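Local coordinates for putative dimetal phosphatase (Danio rerio, PDB 2NXF), which probably hydrolyses ADP-ribose and CDP-alcohols such as CDP-choline at a dinuclear metal centre of the calcineurin-like phosphoesterase fold, at residues F102-L107 with I155-E160; R271-D274 with A278-I281; R305-G310 with D316-Y321. One frame throughout, in Å; residues are numbered along the deposited sequence.

Contact 1 of 3, residues F102-L107 with I155-E160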
loop_
_atom_site.group_PDB
_atom_site.type_symbol
_atom_site.label_atom_id
_atom_site.label_comp_id
_atom_site.label_asym_id
_atom_site.label_seq_id
_atom_site.Cartn_x
_atom_site.Cartn_y
_atom_site.Cartn_z
ATOM N N PHE A 102 -7.586 -1.605 14.170
ATOM C CA PHE A 102 -8.140 -2.965 14.244
ATOM C C PHE A 102 -7.064 -4.017 14.435
ATOM O O PHE A 102 -5.941 -3.888 13.918
ATOM C CB PHE A 102 -8.901 -3.310 12.947
ATOM C CG PHE A 102 -9.952 -2.299 12.556
ATOM C CD1 PHE A 102 -11.089 -2.117 13.338
ATOM C CD2 PHE A 102 -9.807 -1.556 11.384
ATOM C CE1 PHE A 102 -12.076 -1.165 12.974
ATOM C CE2 PHE A 102 -10.778 -0.604 11.003
ATOM C CZ PHE A 102 -11.916 -0.426 11.792
ATOM N N SER A 103 -7.430 -5.088 15.134
ATOM C CA SER A 103 -6.590 -6.288 15.221
ATOM C C SER A 103 -6.668 -7.055 13.901
ATOM O O SER A 103 -7.549 -6.778 13.076
ATOM C CB SER A 103 -7.092 -7.177 16.356
ATOM O OG SER A 103 -8.372 -7.712 16.022
ATOM N N ARG A 104 -5.764 -8.017 13.684
ATOM C CA ARG A 104 -5.850 -8.862 12.473
ATOM C C ARG A 104 -7.145 -9.670 12.390
ATOM O O ARG A 104 -7.758 -9.712 11.325
ATOM C CB ARG A 104 -4.639 -9.794 12.308
ATOM C CG ARG A 104 -3.536 -9.199 11.503
ATOM C CD ARG A 104 -2.263 -10.014 11.583
ATOM N NE ARG A 104 -1.167 -9.209 11.055
ATOM C CZ ARG A 104 -0.849 -9.109 9.765
ATOM N NH1 ARG A 104 0.178 -8.354 9.399
ATOM N NH2 ARG A 104 -1.529 -9.779 8.838
ATOM N N PRO A 105 -7.564 -10.328 13.497
ATOM C CA PRO A 105 -8.850 -11.032 13.417
ATOM C C PRO A 105 -10.011 -10.105 13.043
ATOM O O PRO A 105 -10.881 -10.505 12.252
ATOM C CB PRO A 105 -9.034 -11.577 14.837
ATOM C CG PRO A 105 -7.655 -11.749 15.346
ATOM C CD PRO A 105 -6.928 -10.540 14.814
ATOM N N SER A 106 -10.022 -8.887 13.594
ATOM C CA SER A 106 -11.010 -7.878 13.204
ATOM C C SER A 106 -10.921 -7.522 11.730
ATOM O O SER A 106 -11.931 -7.456 11.028
ATOM C CB SER A 106 -10.886 -6.618 14.061
ATOM O OG SER A 106 -11.298 -6.935 15.396
ATOM N N LEU A 107 -9.710 -7.278 11.256
ATOM C CA LEU A 107 -9.523 -6.959 9.851
ATOM C C LEU A 107 -9.964 -8.130 8.957
ATOM O O LEU A 107 -10.631 -7.918 7.938
ATOM C CB LEU A 107 -8.067 -6.573 9.584
ATOM C CG LEU A 107 -7.711 -5.177 10.095
ATOM C CD1 LEU A 107 -6.204 -5.059 10.230
ATOM C CD2 LEU A 107 -8.277 -4.115 9.139
ATOM N N ILE A 155 3.154 -3.433 15.452
ATOM C CA ILE A 155 1.815 -2.845 15.506
ATOM C C ILE A 155 0.735 -3.779 14.938
ATOM O O ILE A 155 -0.463 -3.613 15.252
ATOM C CB ILE A 155 1.744 -1.468 14.805
ATOM C CG1 ILE A 155 2.058 -1.599 13.297
ATOM C CG2 ILE A 155 2.620 -0.440 15.518
ATOM C CD1 ILE A 155 1.711 -0.354 12.526
ATOM N N GLY A 156 1.163 -4.752 14.136
ATOM C CA GLY A 156 0.248 -5.691 13.474
ATOM C C GLY A 156 0.363 -7.146 13.906
ATOM O O GLY A 156 -0.123 -8.053 13.214
ATOM N N ARG A 157 1.025 -7.376 15.034
ATOM C CA ARG A 157 1.141 -8.723 15.609
ATOM C C ARG A 157 0.870 -8.652 17.119
ATOM O O ARG A 157 1.068 -7.605 17.730
ATOM C CB ARG A 157 2.539 -9.284 15.329
ATOM C CG ARG A 157 2.844 -9.581 13.848
ATOM C CD ARG A 157 1.933 -10.695 13.299
ATOM N NE ARG A 157 2.182 -10.960 11.879
ATOM C CZ ARG A 157 1.429 -11.758 11.127
ATOM N NH1 ARG A 157 0.335 -12.340 11.641
ATOM N NH2 ARG A 157 1.761 -11.957 9.853
ATOM N N GLU A 158 0.406 -9.757 17.702
ATOM C CA GLU A 158 0.008 -9.813 19.115
ATOM C C GLU A 158 1.224 -9.935 20.013
ATOM O O GLU A 158 2.125 -10.729 19.744
ATOM C CB GLU A 158 -0.902 -11.022 19.378
ATOM C CG GLU A 158 -2.236 -11.027 18.640
ATOM C CD GLU A 158 -3.009 -12.348 18.802
ATOM O OE1 GLU A 158 -2.881 -13.003 19.862
ATOM O OE2 GLU A 158 -3.754 -12.720 17.859
ATOM N N GLU A 159 1.228 -9.168 21.097
ATOM C CA GLU A 159 2.281 -9.260 22.092
ATOM C C GLU A 159 2.467 -10.721 22.499
ATOM O O GLU A 159 1.482 -11.445 22.673
ATOM C CB GLU A 159 1.906 -8.414 23.314
ATOM C CG GLU A 159 2.174 -6.935 23.126
ATOM C CD GLU A 159 3.634 -6.567 23.401
ATOM O OE1 GLU A 159 4.391 -7.438 23.901
ATOM O OE2 GLU A 159 4.015 -5.406 23.122
ATOM N N GLU A 160 3.727 -11.143 22.621
ATOM C CA GLU A 160 4.102 -12.503 23.050
ATOM C C GLU A 160 4.076 -13.567 21.944
ATOM O O GLU A 160 4.560 -14.691 22.155
ATOM C CB GLU A 160 3.281 -12.978 24.264
ATOM C CG GLU A 160 3.479 -12.165 25.530
ATOM C CD GLU A 160 2.549 -12.590 26.659
ATOM O OE1 GLU A 160 1.939 -13.688 26.580
ATOM O OE2 GLU A 160 2.433 -11.829 27.645
#
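R104 meets G156 and R157 with its guanidinium group, using an edge for one and a face for the other. At the edge, NE of R104 donates to the backbone O of G156 over 2.7 Å with an N-H...O angle of 158°. The oxygen lies in the guanidinium plane and the donor in the carbonyl plane, so the bond fixes how the group is turned about its end. Over a face lies R157: the two guanidinium centres are 3.7 Å apart, the planes 11° from parallel and the overlap shifted toward the rim, with NH1 of R157 sitting 3.5 Å from CD of R104. R157 starts out from its backbone away from the helix, and a bend at its second torsion (chi2 -64°) folds the chain back to bring the flat group over its partner. Two like charges at this range are an instructive case, because each has a carboxylate mate: NH2 of R104 forms a salt bridge with D148, while R157 pairs with D151 and D130. These acids probably offset much of the repulsion. Replacing R104 by an alanine is likely to leave the G156 carbonyl without this donor, deprive D148 of a salt-bridge partner and uncover one face of the R157 guanidinium. The geometry is that of a stacked arginine pair set among aspartates. It joins the start of helix 104-108, with S103 at the N-cap position, to the loop preceding helix 162-174, within a metallophosphoesterase domain where the R104 side chain lies about 10 Å from that of the zinc ligand H228.

Contact 2 of 3, residues R271-D274 with A278-I281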
loop_
_atom_site.group_PDB
_atom_site.type_symbol
_atom_site.label_atom_id
_atom_site.label_comp_id
_atom_site.label_asym_id
_atom_site.label_seq_id
_atom_site.Cartn_x
_atom_site.Cartn_y
_atom_site.Cartn_z
ATOM N N ARG A 271 8.717 8.014 -7.587
ATOM C CA ARG A 271 8.726 7.034 -8.677
ATOM C C ARG A 271 10.121 6.912 -9.235
ATOM O O ARG A 271 10.877 7.890 -9.264
ATOM C CB ARG A 271 7.764 7.451 -9.795
ATOM C CG ARG A 271 8.025 8.871 -10.344
ATOM C CD ARG A 271 6.940 9.286 -11.317
ATOM N NE ARG A 271 5.609 9.303 -10.692
ATOM C CZ ARG A 271 4.486 9.545 -11.364
ATOM N NH1 ARG A 271 4.552 9.769 -12.680
ATOM N NH2 ARG A 271 3.314 9.544 -10.722
ATOM N N CYS A 272 10.454 5.718 -9.713
ATOM C CA CYS A 272 11.734 5.500 -10.391
ATOM C C CYS A 272 11.704 4.152 -11.081
ATOM O O CYS A 272 10.878 3.310 -10.768
ATOM C CB CYS A 272 12.896 5.522 -9.404
ATOM S SG CYS A 272 12.748 4.243 -8.160
ATOM N N THR A 273 12.627 3.968 -12.017
ATOM C CA THR A 273 12.813 2.684 -12.672
ATOM C C THR A 273 14.069 2.059 -12.074
ATOM O O THR A 273 15.126 2.714 -12.019
ATOM C CB THR A 273 13.004 2.881 -14.186
ATOM O OG1 THR A 273 11.974 3.752 -14.674
ATOM C CG2 THR A 273 12.940 1.549 -14.916
ATOM N N ASP A 274 13.963 0.808 -11.623
ATOM C CA ASP A 274 15.134 0.083 -11.136
ATOM C C ASP A 274 16.058 -0.251 -12.315
ATOM O O ASP A 274 15.613 -0.253 -13.460
ATOM C CB ASP A 274 14.733 -1.211 -10.420
ATOM C CG ASP A 274 15.924 -1.888 -9.771
ATOM O OD1 ASP A 274 16.366 -1.393 -8.716
ATOM O OD2 ASP A 274 16.458 -2.875 -10.338
ATOM N N ALA A 278 12.134 -2.684 -13.844
ATOM C CA ALA A 278 10.894 -2.645 -13.071
ATOM C C ALA A 278 10.617 -1.221 -12.613
ATOM O O ALA A 278 11.519 -0.514 -12.189
ATOM C CB ALA A 278 10.972 -3.565 -11.886
ATOM N N GLN A 279 9.363 -0.812 -12.716
ATOM C CA GLN A 279 8.959 0.520 -12.305
ATOM C C GLN A 279 8.469 0.490 -10.863
ATOM O O GLN A 279 7.640 -0.348 -10.517
ATOM C CB GLN A 279 7.838 0.989 -13.230
ATOM C CG GLN A 279 7.197 2.278 -12.847
ATOM C CD GLN A 279 8.004 3.458 -13.314
ATOM O OE1 GLN A 279 8.303 3.580 -14.511
ATOM N NE2 GLN A 279 8.360 4.350 -12.380
ATOM N N HIS A 280 8.971 1.405 -10.035
ATOM C CA HIS A 280 8.426 1.600 -8.687
ATOM C C HIS A 280 7.610 2.865 -8.665
ATOM O O HIS A 280 8.056 3.906 -9.168
ATOM C CB HIS A 280 9.556 1.636 -7.657
ATOM C CG HIS A 280 10.233 0.308 -7.516
ATOM N ND1 HIS A 280 9.974 -0.541 -6.468
ATOM C CD2 HIS A 280 11.071 -0.359 -8.350
ATOM C CE1 HIS A 280 10.651 -1.665 -6.638
ATOM N NE2 HIS A 280 11.335 -1.577 -7.768
ATOM N N ILE A 281 6.398 2.757 -8.122
ATOM C CA ILE A 281 5.497 3.899 -8.036
ATOM C C ILE A 281 5.018 4.023 -6.596
ATOM O O ILE A 281 4.477 3.069 -6.025
ATOM C CB ILE A 281 4.257 3.727 -8.950
ATOM C CG1 ILE A 281 4.683 3.448 -10.399
ATOM C CG2 ILE A 281 3.331 4.961 -8.871
ATOM C CD1 ILE A 281 3.548 2.873 -11.257
#
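The H280 ring has the carbonyl O of C272 at its edge, near the ring plane, while CB of D274 approaches obliquely, 4.3 Å from CD2. Outside the hairpin, the ring of H232 meets that of H280 edge-to-face. The second flat group, the Q279 amide, is turned back along its own strand by a bend at its second torsion (chi2 82°). Its NE2 donates to the backbone O of H280 at 3.3 Å; the oxygen lies near the amide plane, but NE2 stands 53° out of the carbonyl plane. That oxygen therefore takes two donors, the other being N of C272 at 3.1 Å. The return bond of this hydrogen-bonded pair, N of H280 to O of C272, is shorter, at 2.8 Å, and almost collinear with the carbonyl. Two residues nearer the turn, N of D274 donates to O of A278. The non-hydrogen-bonded pair T273 and Q279 lies between, their side chains crossing at about a right angle. On the face shared with H280, SG of C272 rests 4.2 Å from CB of H280 and forms a disulfide with C234. OD1 of D274 forms a salt bridge with R253 and a hydrogen bond with H232. The chemistry thus ties the outermost strand and the residue after it in three ways: by backbone bonds, by a covalent sulfur link to the loop that holds C234, and by a carboxylate whose charge is probably balanced mainly by R253.

Contact 3 of 3, residues R305-G310 with D316-Y321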
loop_
_atom_site.group_PDB
_atom_site.type_symbol
_atom_site.label_atom_id
_atom_site.label_comp_id
_atom_site.label_asym_id
_atom_site.label_seq_id
_atom_site.Cartn_x
_atom_site.Cartn_y
_atom_site.Cartn_z
ATOM N N ARG A 305 2.150 -1.812 -23.236
ATOM C CA ARG A 305 2.485 -0.764 -22.276
ATOM C C ARG A 305 1.405 -0.646 -21.219
ATOM O O ARG A 305 0.278 -1.103 -21.419
ATOM C CB ARG A 305 2.622 0.583 -22.984
ATOM C CG ARG A 305 1.297 1.157 -23.466
ATOM C CD ARG A 305 1.488 2.100 -24.627
ATOM N NE ARG A 305 0.250 2.821 -24.920
ATOM C CZ ARG A 305 -0.754 2.341 -25.653
ATOM N NH1 ARG A 305 -0.691 1.125 -26.186
ATOM N NH2 ARG A 305 -1.830 3.096 -25.867
HETATM N N MSE A 306 1.767 -0.030 -20.097
HETATM C CA MSE A 306 0.797 0.377 -19.098
HETATM C C MSE A 306 0.813 1.894 -19.054
HETATM O O MSE A 306 1.887 2.511 -19.054
HETATM C CB MSE A 306 1.155 -0.178 -17.724
HETATM C CG MSE A 306 0.336 0.423 -16.622
HETATM SE SE MSE A 306 0.787 -0.300 -14.877
HETATM C CE MSE A 306 0.860 1.375 -13.941
ATOM N N VAL A 307 -0.372 2.490 -19.041
ATOM C CA VAL A 307 -0.488 3.951 -18.936
ATOM C C VAL A 307 -1.242 4.284 -17.662
ATOM O O VAL A 307 -2.311 3.740 -17.415
ATOM C CB VAL A 307 -1.233 4.554 -20.140
ATOM C CG1 VAL A 307 -1.377 6.062 -19.950
ATOM C CG2 VAL A 307 -0.513 4.219 -21.451
HETATM N N MSE A 308 -0.661 5.136 -16.818
HETATM C CA MSE A 308 -1.338 5.533 -15.601
HETATM C C MSE A 308 -1.707 6.994 -15.775
HETATM O O MSE A 308 -0.828 7.822 -16.038
HETATM C CB MSE A 308 -0.432 5.366 -14.382
HETATM C CG MSE A 308 -1.134 5.752 -13.065
HETATM SE SE MSE A 308 -0.055 5.473 -11.472
HETATM C CE MSE A 308 1.091 7.033 -11.633
ATOM N N LYS A 309 -3.001 7.295 -15.645
ATOM C CA LYS A 309 -3.511 8.659 -15.763
ATOM C C LYS A 309 -3.779 9.195 -14.364
ATOM O O LYS A 309 -4.689 8.715 -13.664
ATOM C CB LYS A 309 -4.796 8.669 -16.603
ATOM C CG LYS A 309 -4.641 8.156 -18.048
ATOM C CD LYS A 309 -3.710 9.013 -18.893
ATOM C CE LYS A 309 -4.344 10.352 -19.217
ATOM N NZ LYS A 309 -3.489 11.193 -20.092
ATOM N N GLY A 310 -2.943 10.140 -13.933
ATOM C CA GLY A 310 -3.037 10.681 -12.581
ATOM C C GLY A 310 -3.790 11.985 -12.589
ATOM O O GLY A 310 -3.882 12.649 -13.634
ATOM N N ASP A 316 1.004 11.610 -14.623
ATOM C CA ASP A 316 0.860 10.442 -15.512
ATOM C C ASP A 316 2.193 9.692 -15.601
ATOM O O ASP A 316 3.263 10.262 -15.372
ATOM C CB ASP A 316 0.511 10.859 -16.954
ATOM C CG ASP A 316 -0.872 11.473 -17.103
ATOM O OD1 ASP A 316 -1.659 11.525 -16.140
ATOM O OD2 ASP A 316 -1.158 11.925 -18.242
ATOM N N LEU A 317 2.118 8.436 -16.029
ATOM C CA LEU A 317 3.299 7.621 -16.237
ATOM C C LEU A 317 2.971 6.563 -17.268
ATOM O O LEU A 317 1.865 6.014 -17.261
ATOM C CB LEU A 317 3.685 6.951 -14.911
ATOM C CG LEU A 317 5.002 6.215 -14.739
ATOM C CD1 LEU A 317 6.202 7.008 -15.228
ATOM C CD2 LEU A 317 5.132 5.913 -13.254
ATOM N N THR A 318 3.925 6.282 -18.148
ATOM C CA THR A 318 3.788 5.178 -19.096
ATOM C C THR A 318 4.961 4.217 -18.893
ATOM O O THR A 318 6.117 4.642 -18.822
ATOM C CB THR A 318 3.715 5.682 -20.566
ATOM O OG1 THR A 318 2.576 6.537 -20.723
ATOM C CG2 THR A 318 3.601 4.508 -21.556
ATOM N N ILE A 319 4.659 2.925 -18.785
ATOM C CA ILE A 319 5.703 1.902 -18.765
ATOM C C ILE A 319 5.605 1.105 -20.058
ATOM O O ILE A 319 4.602 0.458 -20.309
ATOM C CB ILE A 319 5.553 0.900 -17.597
ATOM C CG1 ILE A 319 5.303 1.607 -16.264
ATOM C CG2 ILE A 319 6.779 -0.062 -17.575
ATOM C CD1 ILE A 319 4.687 0.668 -15.213
ATOM N N THR A 320 6.651 1.166 -20.869
ATOM C CA THR A 320 6.725 0.351 -22.080
ATOM C C THR A 320 7.271 -1.021 -21.674
ATOM O O THR A 320 8.225 -1.114 -20.886
ATOM C CB THR A 320 7.583 1.039 -23.151
ATOM O OG1 THR A 320 7.109 2.385 -23.345
ATOM C CG2 THR A 320 7.498 0.281 -24.463
ATOM N N TYR A 321 6.631 -2.092 -22.143
ATOM C CA TYR A 321 7.001 -3.428 -21.674
ATOM C C TYR A 321 8.329 -3.875 -22.275
ATOM O O TYR A 321 8.624 -3.568 -23.416
ATOM C CB TYR A 321 5.940 -4.469 -22.026
ATOM C CG TYR A 321 4.553 -4.271 -21.449
ATOM C CD1 TYR A 321 3.468 -4.929 -22.028
ATOM C CD2 TYR A 321 4.318 -3.453 -20.342
ATOM C CE1 TYR A 321 2.195 -4.786 -21.540
ATOM C CE2 TYR A 321 3.031 -3.305 -19.832
ATOM C CZ TYR A 321 1.972 -3.963 -20.449
ATOM O OH TYR A 321 0.692 -3.827 -19.986
#
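M306 and I319 lie side by side on the buried face of this hairpin, SE of the selenomethionine 4.0 Å from CD1 of I319. Next along, CE of M308, also selenomethionine, curls to 4.2 Å from CB of L317. Both pairs are hydrogen-bonded positions, and the bond from N of M308 to O of L317 is 2.7 Å long and nearly straight (174°). Beyond these side chains come those of C260, Q279 and I281 from the other sheet. The opposite face is looser and more polar: V307 touches T318 through CG2 and OG1 at 3.9 Å, and T320 adds little cover. D316 divides its carboxylate: N of G310 meets OD1 at 2.9 Å on the anti side, 23° out of plane, while NZ of K309, brought back by bends at its second and third torsions, makes a salt bridge with OD2 at 3.1 Å from above that plane. At the other end N of R305 stands 3.4 Å above the Y321 ring centre, and OH is hydrogen-bonded to O of Y302. Alternating hydrogen-bonded and non-hydrogen-bonded pairs make this an antiparallel beta hairpin, forming the edge of one of the two packed sheets of the metallophosphoesterase fold.

Read from the N terminus, the three contacts come in series, none nesting in or crossing another. Contact 1 closes the long loop, spanning 47 residues and including strands 134-139 and 142-146, and ties helix 104-108 to the approach to helix 162-174. Contacts 2 and 3 are short hairpin closures, with three and five residues between their segments. The first forms one margin of the seven-stranded sheet, the second that of the six-stranded sheet. These two touch, their centres about 11 Å apart, with R271 reaching D316 and M308, so the sheets meet there. Contact 1 lies on the opposite side of the chain's centre from both, about 31 and 36 Å away, centre to centre.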